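Local coordinates for CDA peptide synthetase I (Streptomyces coelicolor, PDB 5DU9), which represents the condensation-domain family of peptide synthetases, a two-lobed fold grouped with the CoA-dependent acyltransferases, at residues R312-R320 with E330-G338; D287-T295 with V359-M367. The protein carries 1 engineered substitution. One frame throughout, in Å; residues are numbered along the deposited sequence.

Contact 1 of 2, residues R312-R320 with E330-G338; sequences RLPLRLAVR and ETVSEAMSG
L315 and L317 press the strand of a beta-alpha unit onto the helix that follows it, meeting T331, V332, A335 and M336. The helix turns back along the strand, the two short axes 8.3 Å apart and inclined at 144° between their N-to-C directions. Two residues apart on an extended chain, both leucines face the helix, while R316 between them points away and reaches its salt-bridge partner D223.

A335 lies at the centre because its small CB lets the backbones come close and leaves room for one methyl of each leucine: CB is 3.5 Å from L315 CD1 and 3.7 Å from L317 CD2. L315 has its CG anti to the backbone N (chi1 -167°), which carries CD1 and CD2 past A335 to the bent M336 chain. There the two side chains cross at about a right angle, with CD1 3.6 Å from M336 SD; the bends at chi2 and chi3 lay the sulfur against the leucine methyls. L317 meets the beta-branched V332 more slantwise, its CD1 lying 4.0 Å from V332 CG2.

At the margin T331 serves two roles. Its methyl CG2 comes within 3.7 Å of A318 O, and its OG1 lies 2.6 Å from a water that donates to A318 O at 2.8 Å. R327 O in the preceding turn is the other partner of OG1, and the single hydroxyl hydrogen has to be shared or alternate between them.

The leucines continue into a larger apolar layer, where L315 reaches I272 and L317 reaches A276 of helix 267-283, and where they also touch V290 and V288, respectively, of the neighbouring strand 287-294.

Contact 2 of 2, residues D287-T295 with V359-M367; sequences DVVVSVPVT and VSGPTVNVM
S291 turns its hydroxyl toward the peptide that enters G361, where strand 287-294 of a two-stranded sheet meets 363-366, the outermost strand of a four-stranded sheet, through one parallel bridge, S291 with T363. With its OG anti to the carbonyl carbon (chi1 -62°), S291 accepts a nearly straight bond from G361 N, 3.1 Å to OG. V289, on the same face of its strand, sets CG1 over the S360-G361 peptide, 3.6 Å from S360 C. G361 suits this place because it has no CB: its CA can approach V289 O to 3.3 Å in a CA-H...O contact.

On the other face of the strand, V290 packs on V364 as one branched side chain against another, V290 CB 4.1 Å from V364 CG2. P293 and N365 cross at about a right angle, the ring carbon P293 CG 3.8 Å from N365 OD1.

The backbone of S291 fixes the parallel register: its N donates to P362 O at 2.9 Å, and its O accepts V364 N at 2.8 Å. P293, two residues on, has no N-H to offer, and its CD faces V364 O instead, consistent with a single bridge.

A water joins S291 OG to V359 O. S291 is buried, yet its N, O and OG all have hydrogen-bond partners, which is consistent with a buried serine whose polar atoms are compensated.

In the fold
Along the chain come strand 287-294, strand 311-318, helix segment 330-338 and finally 359-367, so both segments of contact 1 fall between those of contact 2. The centres are about 10 Å apart. Strands 287-294 and 311-318 form a two-stranded antiparallel ribbon, held in part by a probable L315 N to V290 O bond. Contact 1 packs helix 325-341 on strand 311-318 of this ribbon; contact 2 bridges it to the edge strand 363-366 of a separate four-stranded sheet. R312, at the start of segment 312-320, reaches contact 2 through NH1 to T363 OG1, and also touches the bound (2S)-2-amino-N-butyl-propanamide. The ribbon thus runs from helix packing to the ligand pocket.

Contact 1 of 2, residues R312-R320 with E330-G338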
ATOM      1  N   ARG A 312     -10.479   0.940  -0.466  1.00 12.13           N
ATOM      2  CA  ARG A 312     -10.367   1.107   0.980  1.00 13.40           C
ATOM      3  C   ARG A 312     -11.757   1.189   1.578  1.00 13.28           C
ATOM      4  O   ARG A 312     -12.564   2.010   1.155  1.00 14.97           O
ATOM      5  CB  ARG A 312      -9.563   2.355   1.319  1.00 14.64           C
ATOM      6  CG  ARG A 312      -9.529   2.674   2.805  1.00 19.20           C
ATOM      7  CD  ARG A 312      -8.382   3.606   3.140  1.00 22.57           C
ATOM      8  NE  ARG A 312      -8.358   4.772   2.264  1.00 24.03           N
ATOM      9  CZ  ARG A 312      -7.351   5.636   2.194  1.00 39.35           C
ATOM     10  NH1 ARG A 312      -6.272   5.472   2.950  1.00 35.64           N
ATOM     11  NH2 ARG A 312      -7.420   6.665   1.361  1.00 30.11           N
ATOM     12  N   LEU A 313     -12.033   0.336   2.560  1.00 12.66           N
ATOM     13  CA  LEU A 313     -13.365   0.268   3.145  1.00 12.89           C
ATOM     14  C   LEU A 313     -13.324   0.382   4.661  1.00 12.78           C
ATOM     15  O   LEU A 313     -12.351  -0.026   5.291  1.00 13.71           O
ATOM     16  CB  LEU A 313     -14.057  -1.028   2.733  1.00 15.15           C
ATOM     17  CG  LEU A 313     -14.523  -1.025   1.279  1.00 14.69           C
ATOM     18  CD1 LEU A 313     -14.828  -2.437   0.815  1.00 15.21           C
ATOM     19  CD2 LEU A 313     -15.735  -0.126   1.092  1.00 17.37           C
ATOM     20  N   PRO A 314     -14.387   0.950   5.243  1.00 13.30           N
ATOM     21  CA  PRO A 314     -14.437   1.187   6.686  1.00 13.42           C
ATOM     22  C   PRO A 314     -14.863  -0.050   7.458  1.00 18.04           C
ATOM     23  O   PRO A 314     -15.872  -0.671   7.128  1.00 19.29           O
ATOM     24  CB  PRO A 314     -15.481   2.289   6.812  1.00 15.09           C
ATOM     25  CG  PRO A 314     -16.438   1.991   5.709  1.00 16.50           C
ATOM     26  CD  PRO A 314     -15.603   1.451   4.574  1.00 14.01           C
ATOM     27  N   LEU A 315     -14.083  -0.395   8.474  1.00 15.37           N
ATOM     28  CA  LEU A 315     -14.387  -1.511   9.349  1.00 13.74           C
ATOM     29  C   LEU A 315     -14.861  -0.958  10.680  1.00 14.40           C
ATOM     30  O   LEU A 315     -14.088  -0.358  11.431  1.00 15.85           O
ATOM     31  CB  LEU A 315     -13.153  -2.397   9.527  1.00 15.30           C
ATOM     32  CG  LEU A 315     -13.369  -3.773  10.152  1.00 15.83           C
ATOM     33  CD1 LEU A 315     -14.099  -4.694   9.190  1.00 14.14           C
ATOM     34  CD2 LEU A 315     -12.036  -4.368  10.553  1.00 15.50           C
ATOM     35  N   ARG A 316     -16.146  -1.134  10.960  1.00 15.45           N
ATOM     36  CA  ARG A 316     -16.734  -0.609  12.174  1.00 17.24           C
ATOM     37  C   ARG A 316     -16.820  -1.699  13.224  1.00 18.41           C
ATOM     38  O   ARG A 316     -17.341  -2.788  12.965  1.00 18.49           O
ATOM     39  CB  ARG A 316     -18.109  -0.033  11.890  1.00 19.34           C
ATOM     40  CG  ARG A 316     -18.617   0.812  13.008  1.00 21.68           C
ATOM     41  CD  ARG A 316     -19.835   1.576  12.569  1.00 22.85           C
ATOM     42  NE  ARG A 316     -20.093   2.697  13.451  1.00 31.13           N
ATOM     43  CZ  ARG A 316     -21.030   3.605  13.233  1.00 23.30           C
ATOM     44  NH1 ARG A 316     -21.804   3.519  12.155  1.00 24.86           N
ATOM     45  NH2 ARG A 316     -21.191   4.598  14.094  1.00 32.07           N
ATOM     46  N   LEU A 317     -16.302  -1.388  14.407  1.00 15.95           N
ATOM     47  CA  LEU A 317     -16.114  -2.366  15.471  1.00 17.14           C
ATOM     48  C   LEU A 317     -16.620  -1.800  16.787  1.00 18.20           C
ATOM     49  O   LEU A 317     -16.236  -0.699  17.176  1.00 22.28           O
ATOM     50  CB  LEU A 317     -14.633  -2.736  15.602  1.00 18.18           C
ATOM     51  CG  LEU A 317     -13.927  -3.105  14.297  1.00 18.36           C
ATOM     52  CD1 LEU A 317     -12.418  -3.003  14.429  1.00 22.15           C
ATOM     53  CD2 LEU A 317     -14.334  -4.502  13.872  1.00 16.37           C
ATOM     54  N   ALA A 318     -17.482  -2.549  17.467  1.00 16.99           N
ATOM     55  CA  ALA A 318     -17.911  -2.184  18.805  1.00 18.13           C
ATOM     56  C   ALA A 318     -17.072  -2.946  19.818  1.00 18.55           C
ATOM     57  O   ALA A 318     -16.971  -4.168  19.746  1.00 18.51           O
ATOM     58  CB  ALA A 318     -19.392  -2.477  19.001  1.00 26.37           C
ATOM     59  N   VAL A 319     -16.448  -2.215  20.738  1.00 18.29           N
ATOM     60  CA  VAL A 319     -15.684  -2.819  21.820  1.00 18.28           C
ATOM     61  C   VAL A 319     -16.400  -2.501  23.124  1.00 19.75           C
ATOM     62  O   VAL A 319     -16.337  -1.381  23.634  1.00 21.81           O
ATOM     63  CB  VAL A 319     -14.224  -2.314  21.858  1.00 17.69           C
ATOM     64  CG1 VAL A 319     -13.443  -3.026  22.946  1.00 19.93           C
ATOM     65  CG2 VAL A 319     -13.554  -2.525  20.508  1.00 21.48           C
ATOM     66  N   ARG A 320     -17.105  -3.498  23.646  1.00 20.19           N
ATOM     67  CA  ARG A 320     -17.938  -3.314  24.820  1.00 21.72           C
ATOM     68  C   ARG A 320     -17.138  -3.548  26.094  1.00 22.09           C
ATOM     69  O   ARG A 320     -16.091  -4.194  26.061  1.00 21.15           O
ATOM     70  CB  ARG A 320     -19.144  -4.256  24.765  1.00 22.22           C
ATOM     71  CG  ARG A 320     -20.206  -3.832  23.761  1.00 22.46           C
ATOM     72  CD  ARG A 320     -21.276  -4.901  23.601  1.00 24.14           C
ATOM     73  NE  ARG A 320     -22.407  -4.442  22.797  1.00 23.48           N
ATOM     74  CZ  ARG A 320     -22.467  -4.499  21.470  1.00 22.62           C
ATOM     75  NH1 ARG A 320     -21.455  -4.989  20.767  1.00 21.12           N
ATOM     76  NH2 ARG A 320     -23.547  -4.055  20.840  1.00 26.17           N
ATOM     77  N   GLU A 330     -12.716 -11.760  17.444  1.00 13.19           N
ATOM     78  CA  GLU A 330     -13.955 -12.308  16.885  1.00 13.58           C
ATOM     79  C   GLU A 330     -14.820 -11.210  16.265  1.00 17.51           C
ATOM     80  O   GLU A 330     -15.429 -11.403  15.209  1.00 16.76           O
ATOM     81  CB  GLU A 330     -14.744 -13.051  17.961  1.00 16.98           C
ATOM     82  CG  GLU A 330     -14.087 -14.334  18.430  1.00 22.57           C
ATOM     83  CD  GLU A 330     -14.794 -14.957  19.620  1.00 46.67           C
ATOM     84  OE1 GLU A 330     -15.861 -14.446  20.021  1.00 39.37           O
ATOM     85  OE2 GLU A 330     -14.280 -15.961  20.157  1.00 51.97           O
ATOM     86  N   THR A 331     -14.876 -10.061  16.930  1.00 13.88           N
ATOM     87  CA  THR A 331     -15.634  -8.921  16.430  1.00 14.09           C
ATOM     88  C   THR A 331     -15.066  -8.471  15.088  1.00 13.26           C
ATOM     89  O   THR A 331     -15.809  -8.177  14.149  1.00 15.68           O
ATOM     90  CB  THR A 331     -15.613  -7.764  17.447  1.00 14.59           C
ATOM     91  OG1 THR A 331     -16.256  -8.196  18.648  1.00 15.51           O
ATOM     92  CG2 THR A 331     -16.332  -6.528  16.906  1.00 18.74           C
ATOM     93  N   VAL A 332     -13.742  -8.436  14.999  1.00 12.56           N
ATOM     94  CA  VAL A 332     -13.068  -8.075  13.755  1.00 11.85           C
ATOM     95  C   VAL A 332     -13.398  -9.080  12.654  1.00 14.36           C
ATOM     96  O   VAL A 332     -13.697  -8.701  11.526  1.00 14.79           O
ATOM     97  CB  VAL A 332     -11.538  -7.998  13.957  1.00 11.30           C
ATOM     98  CG1 VAL A 332     -10.791  -7.971  12.624  1.00 11.77           C
ATOM     99  CG2 VAL A 332     -11.182  -6.775  14.783  1.00 11.96           C
ATOM    100  N   SER A 333     -13.347 -10.363  12.991  1.00 12.98           N
ATOM    101  CA  SER A 333     -13.644 -11.410  12.020  1.00 16.62           C
ATOM    102  C   SER A 333     -15.069 -11.295  11.471  1.00 14.78           C
ATOM    103  O   SER A 333     -15.289 -11.463  10.269  1.00 17.76           O
ATOM    104  CB  SER A 333     -13.432 -12.789  12.649  1.00 25.61           C
ATOM    105  OG  SER A 333     -12.056 -13.041  12.871  1.00 52.15           O
ATOM    106  N   GLU A 334     -16.029 -11.003  12.346  1.00 15.45           N
ATOM    107  CA  GLU A 334     -17.426 -10.863  11.938  1.00 15.23           C
ATOM    108  C   GLU A 334     -17.606  -9.666  11.010  1.00 19.38           C
ATOM    109  O   GLU A 334     -18.285  -9.756   9.983  1.00 18.31           O
ATOM    110  CB  GLU A 334     -18.332 -10.720  13.161  1.00 20.19           C
ATOM    111  CG  GLU A 334     -19.801 -10.522  12.819  1.00 26.99           C
ATOM    112  CD  GLU A 334     -20.707 -10.599  14.034  1.00 50.82           C
ATOM    113  OE1 GLU A 334     -21.893 -10.223  13.919  1.00 59.31           O
ATOM    114  OE2 GLU A 334     -20.237 -11.035  15.107  1.00 59.34           O
ATOM    115  N   ALA A 335     -16.988  -8.545  11.367  1.00 14.20           N
ATOM    116  CA  ALA A 335     -17.090  -7.338  10.561  1.00 16.08           C
ATOM    117  C   ALA A 335     -16.391  -7.512   9.215  1.00 16.35           C
ATOM    118  O   ALA A 335     -16.895  -7.054   8.191  1.00 16.71           O
ATOM    119  CB  ALA A 335     -16.507  -6.152  11.312  1.00 16.41           C
ATOM    120  N   MET A 336     -15.229  -8.161   9.220  1.00 12.98           N
ATOM    121  CA  MET A 336     -14.480  -8.382   7.984  1.00 13.13           C
ATOM    122  C   MET A 336     -15.239  -9.303   7.033  1.00 13.20           C
ATOM    123  O   MET A 336     -15.168  -9.144   5.816  1.00 14.59           O
ATOM    124  CB  MET A 336     -13.101  -8.964   8.283  1.00 14.51           C
ATOM    125  CG  MET A 336     -12.087  -7.934   8.739  1.00 14.48           C
ATOM    126  SD  MET A 336     -11.646  -6.753   7.445  1.00 15.32           S
ATOM    127  CE  MET A 336     -10.747  -7.793   6.300  1.00 19.55           C
ATOM    128  N   SER A 337     -15.969 -10.267   7.578  1.00 16.26           N
ATOM    129  CA  SER A 337     -16.765 -11.151   6.729  1.00 14.41           C
ATOM    130  C   SER A 337     -17.733 -10.332   5.880  1.00 16.20           C
ATOM    131  O   SER A 337     -17.882 -10.576   4.681  1.00 18.16           O
ATOM    132  CB  SER A 337     -17.521 -12.178   7.569  1.00 22.95           C
ATOM    133  OG  SER A 337     -16.619 -13.093   8.170  1.00 30.70           O
ATOM    134  N   GLY A 338     -18.368  -9.341   6.498  1.00 15.42           N
ATOM    135  CA  GLY A 338     -19.305  -8.487   5.793  1.00 17.06           C
ATOM    136  C   GLY A 338     -18.610  -7.560   4.815  1.00 13.86           C
ATOM    137  O   GLY A 338     -19.093  -7.322   3.712  1.00 16.96           O
TER
HETATM  138  O   HOH W   1     -15.343  -6.388  20.301  1.00 17.69           O

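Contact 2 of 2, residues D287-T295 with V359-M367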
ATOM      1  N   ASP A 287     -17.558   2.584  19.906  1.00 21.05           N
ATOM      2  CA  ASP A 287     -17.516   2.243  18.497  1.00 19.96           C
ATOM      3  C   ASP A 287     -16.281   2.846  17.852  1.00 27.21           C
ATOM      4  O   ASP A 287     -16.085   4.060  17.866  1.00 27.81           O
ATOM      5  CB  ASP A 287     -18.784   2.712  17.785  1.00 33.50           C
ATOM      6  CG  ASP A 287     -19.853   1.633  17.738  1.00 40.99           C
ATOM      7  OD1 ASP A 287     -19.936   0.920  16.715  1.00 46.49           O
ATOM      8  OD2 ASP A 287     -20.602   1.489  18.727  1.00 43.61           O
ATOM      9  N   VAL A 288     -15.444   1.973  17.304  1.00 17.81           N
ATOM     10  CA  VAL A 288     -14.212   2.391  16.659  1.00 17.05           C
ATOM     11  C   VAL A 288     -14.279   2.067  15.176  1.00 18.22           C
ATOM     12  O   VAL A 288     -14.878   1.069  14.765  1.00 18.93           O
ATOM     13  CB  VAL A 288     -12.978   1.719  17.296  1.00 32.42           C
ATOM     14  CG1 VAL A 288     -12.847   2.140  18.755  1.00 27.05           C
ATOM     15  CG2 VAL A 288     -13.062   0.208  17.183  1.00 34.80           C
ATOM     16  N   VAL A 289     -13.676   2.938  14.379  1.00 16.07           N
ATOM     17  CA  VAL A 289     -13.563   2.723  12.945  1.00 16.05           C
ATOM     18  C   VAL A 289     -12.096   2.640  12.561  1.00 14.48           C
ATOM     19  O   VAL A 289     -11.289   3.473  12.980  1.00 17.43           O
ATOM     20  CB  VAL A 289     -14.241   3.852  12.148  1.00 16.34           C
ATOM     21  CG1 VAL A 289     -14.137   3.597  10.652  1.00 19.68           C
ATOM     22  CG2 VAL A 289     -15.697   3.984  12.563  1.00 19.24           C
ATOM     23  N   VAL A 290     -11.757   1.612  11.794  1.00 13.67           N
ATOM     24  CA  VAL A 290     -10.482   1.574  11.102  1.00 12.83           C
ATOM     25  C   VAL A 290     -10.781   1.366   9.631  1.00 18.76           C
ATOM     26  O   VAL A 290     -11.844   0.862   9.274  1.00 26.55           O
ATOM     27  CB  VAL A 290      -9.557   0.467  11.635  1.00 16.22           C
ATOM     28  CG1 VAL A 290      -9.263   0.699  13.116  1.00 16.71           C
ATOM     29  CG2 VAL A 290     -10.160  -0.902  11.419  1.00 18.30           C
ATOM     30  N   SER A 291      -9.855   1.780   8.777  1.00 13.32           N
ATOM     31  CA  SER A 291     -10.010   1.596   7.341  1.00 12.94           C
ATOM     32  C   SER A 291      -9.079   0.497   6.870  1.00 14.02           C
ATOM     33  O   SER A 291      -7.919   0.429   7.284  1.00 13.23           O
ATOM     34  CB  SER A 291      -9.730   2.902   6.590  1.00 13.54           C
ATOM     35  OG  SER A 291     -10.651   3.921   6.963  1.00 17.21           O
ATOM     36  N   VAL A 292      -9.602  -0.367   6.007  1.00 12.00           N
ATOM     37  CA  VAL A 292      -8.885  -1.538   5.550  1.00 10.17           C
ATOM     38  C   VAL A 292      -8.757  -1.516   4.028  1.00 12.31           C
ATOM     39  O   VAL A 292      -9.753  -1.375   3.326  1.00 14.19           O
ATOM     40  CB  VAL A 292      -9.609  -2.829   5.999  1.00 17.09           C
ATOM     41  CG1 VAL A 292      -8.871  -4.060   5.514  1.00 21.16           C
ATOM     42  CG2 VAL A 292      -9.746  -2.852   7.515  1.00 17.83           C
ATOM     43  N   PRO A 293      -7.527  -1.638   3.510  1.00 10.61           N
ATOM     44  CA  PRO A 293      -7.402  -1.798   2.058  1.00 11.99           C
ATOM     45  C   PRO A 293      -7.689  -3.224   1.592  1.00 14.40           C
ATOM     46  O   PRO A 293      -7.379  -4.184   2.298  1.00 16.57           O
ATOM     47  CB  PRO A 293      -5.941  -1.419   1.780  1.00 16.39           C
ATOM     48  CG  PRO A 293      -5.225  -1.539   3.082  1.00 22.28           C
ATOM     49  CD  PRO A 293      -6.222  -1.696   4.193  1.00 16.19           C
ATOM     50  N   VAL A 294      -8.304  -3.345   0.418  1.00 12.53           N
ATOM     51  CA  VAL A 294      -8.409  -4.617  -0.281  1.00 12.07           C
ATOM     52  C   VAL A 294      -7.879  -4.396  -1.693  1.00 11.38           C
ATOM     53  O   VAL A 294      -7.828  -3.265  -2.160  1.00 11.76           O
ATOM     54  CB  VAL A 294      -9.860  -5.153  -0.299  1.00 12.83           C
ATOM     55  CG1 VAL A 294     -10.335  -5.411   1.127  1.00 15.56           C
ATOM     56  CG2 VAL A 294     -10.797  -4.182  -1.006  1.00 16.55           C
ATOM     57  N   THR A 295      -7.458  -5.456  -2.370  1.00 13.30           N
ATOM     58  CA  THR A 295      -6.749  -5.272  -3.632  1.00 12.39           C
ATOM     59  C   THR A 295      -7.649  -4.810  -4.769  1.00 11.21           C
ATOM     60  O   THR A 295      -7.179  -4.188  -5.716  1.00 12.71           O
ATOM     61  CB  THR A 295      -6.050  -6.558  -4.089  1.00 14.01           C
ATOM     62  OG1 THR A 295      -7.024  -7.563  -4.396  1.00 15.51           O
ATOM     63  CG2 THR A 295      -5.100  -7.065  -3.013  1.00 15.73           C
ATOM     64  N   VAL A 359     -16.556   8.402   5.922  1.00 22.52           N
ATOM     65  CA  VAL A 359     -16.302   7.561   7.083  1.00 20.01           C
ATOM     66  C   VAL A 359     -14.959   6.865   6.932  1.00 20.67           C
ATOM     67  O   VAL A 359     -14.634   6.308   5.881  1.00 19.59           O
ATOM     68  CB  VAL A 359     -17.426   6.523   7.289  1.00 21.17           C
ATOM     69  CG1 VAL A 359     -18.692   7.216   7.784  1.00 25.54           C
ATOM     70  CG2 VAL A 359     -17.697   5.746   6.005  1.00 24.58           C
ATOM     71  N   SER A 360     -14.171   6.915   7.996  1.00 21.76           N
ATOM     72  CA  SER A 360     -12.832   6.355   7.976  1.00 19.03           C
ATOM     73  C   SER A 360     -12.229   6.352   9.364  1.00 16.89           C
ATOM     74  O   SER A 360     -12.703   7.043  10.267  1.00 20.33           O
ATOM     75  CB  SER A 360     -11.924   7.154   7.039  1.00 23.44           C
ATOM     76  OG  SER A 360     -11.754   8.473   7.519  1.00 28.58           O
ATOM     77  N   GLY A 361     -11.180   5.559   9.517  1.00 19.04           N
ATOM     78  CA  GLY A 361     -10.331   5.607  10.687  1.00 18.17           C
ATOM     79  C   GLY A 361      -8.912   5.485  10.187  1.00 20.96           C
ATOM     80  O   GLY A 361      -8.676   5.606   8.982  1.00 19.95           O
ATOM     81  N   PRO A 362      -7.960   5.238  11.094  1.00 15.29           N
ATOM     82  CA  PRO A 362      -6.609   4.972  10.597  1.00 13.84           C
ATOM     83  C   PRO A 362      -6.629   3.828   9.598  1.00 15.19           C
ATOM     84  O   PRO A 362      -7.347   2.857   9.809  1.00 17.10           O
ATOM     85  CB  PRO A 362      -5.829   4.594  11.860  1.00 16.67           C
ATOM     86  CG  PRO A 362      -6.871   4.208  12.860  1.00 25.01           C
ATOM     87  CD  PRO A 362      -8.058   5.064  12.552  1.00 19.61           C
ATOM     88  N   THR A 363      -5.880   3.949   8.510  1.00 13.30           N
ATOM     89  CA  THR A 363      -5.768   2.850   7.567  1.00 12.10           C
ATOM     90  C   THR A 363      -4.817   1.814   8.140  1.00 13.07           C
ATOM     91  O   THR A 363      -3.678   2.136   8.471  1.00 21.03           O
ATOM     92  CB  THR A 363      -5.265   3.318   6.191  1.00 14.93           C
ATOM     93  OG1 THR A 363      -6.189   4.264   5.638  1.00 20.13           O
ATOM     94  CG2 THR A 363      -5.129   2.132   5.236  1.00 19.73           C
ATOM     95  N   VAL A 364      -5.298   0.581   8.274  1.00 10.80           N
ATOM     96  CA  VAL A 364      -4.476  -0.520   8.760  1.00 10.67           C
ATOM     97  C   VAL A 364      -4.159  -1.434   7.587  1.00 12.23           C
ATOM     98  O   VAL A 364      -5.009  -2.195   7.126  1.00 12.64           O
ATOM     99  CB  VAL A 364      -5.176  -1.309   9.877  1.00 12.96           C
ATOM    100  CG1 VAL A 364      -4.263  -2.422  10.400  1.00 14.38           C
ATOM    101  CG2 VAL A 364      -5.573  -0.371  11.003  1.00 15.48           C
ATOM    102  N   ASN A 365      -2.918  -1.338   7.119  1.00 10.79           N
ATOM    103  CA  ASN A 365      -2.460  -2.020   5.922  1.00 10.99           C
ATOM    104  C   ASN A 365      -1.408  -3.061   6.273  1.00 10.80           C
ATOM    105  O   ASN A 365      -0.215  -2.753   6.333  1.00 13.26           O
ATOM    106  CB  ASN A 365      -1.898  -0.992   4.932  1.00 11.63           C
ATOM    107  CG  ASN A 365      -1.435  -1.610   3.632  1.00 15.26           C
ATOM    108  OD1 ASN A 365      -1.656  -2.790   3.372  1.00 16.81           O
ATOM    109  ND2 ASN A 365      -0.794  -0.800   2.796  1.00 22.20           N
ATOM    110  N   VAL A 366      -1.862  -4.284   6.530  1.00 11.08           N
ATOM    111  CA  VAL A 366      -0.968  -5.404   6.772  1.00 10.10           C
ATOM    112  C   VAL A 366      -0.671  -5.993   5.407  1.00 12.24           C
ATOM    113  O   VAL A 366      -1.502  -6.695   4.831  1.00 15.55           O
ATOM    114  CB  VAL A 366      -1.587  -6.452   7.706  1.00 11.28           C
ATOM    115  CG1 VAL A 366      -0.577  -7.560   8.003  1.00 14.22           C
ATOM    116  CG2 VAL A 366      -2.058  -5.805   8.998  1.00 12.43           C
ATOM    117  N   MET A 367       0.505  -5.686   4.872  0.78 13.78           N
ATOM    118  CA  MET A 367       0.812  -6.087   3.508  0.78 10.92           C
ATOM    119  C   MET A 367       0.930  -7.601   3.416  0.78 17.52           C
ATOM    120  O   MET A 367       1.433  -8.253   4.336  0.78 17.93           O
ATOM    121  CB  MET A 367       2.092  -5.417   3.013  0.78 16.19           C
ATOM    122  CG  MET A 367       1.921  -3.927   2.762  0.78 16.79           C
ATOM    123  SD  MET A 367       3.256  -3.202   1.791  0.78 32.23           S
ATOM    124  CE  MET A 367       2.879  -3.838   0.158  0.78 37.48           C
TER
HETATM  125  O   HOH W   2     -12.803   4.193   5.308  1.00 21.30           O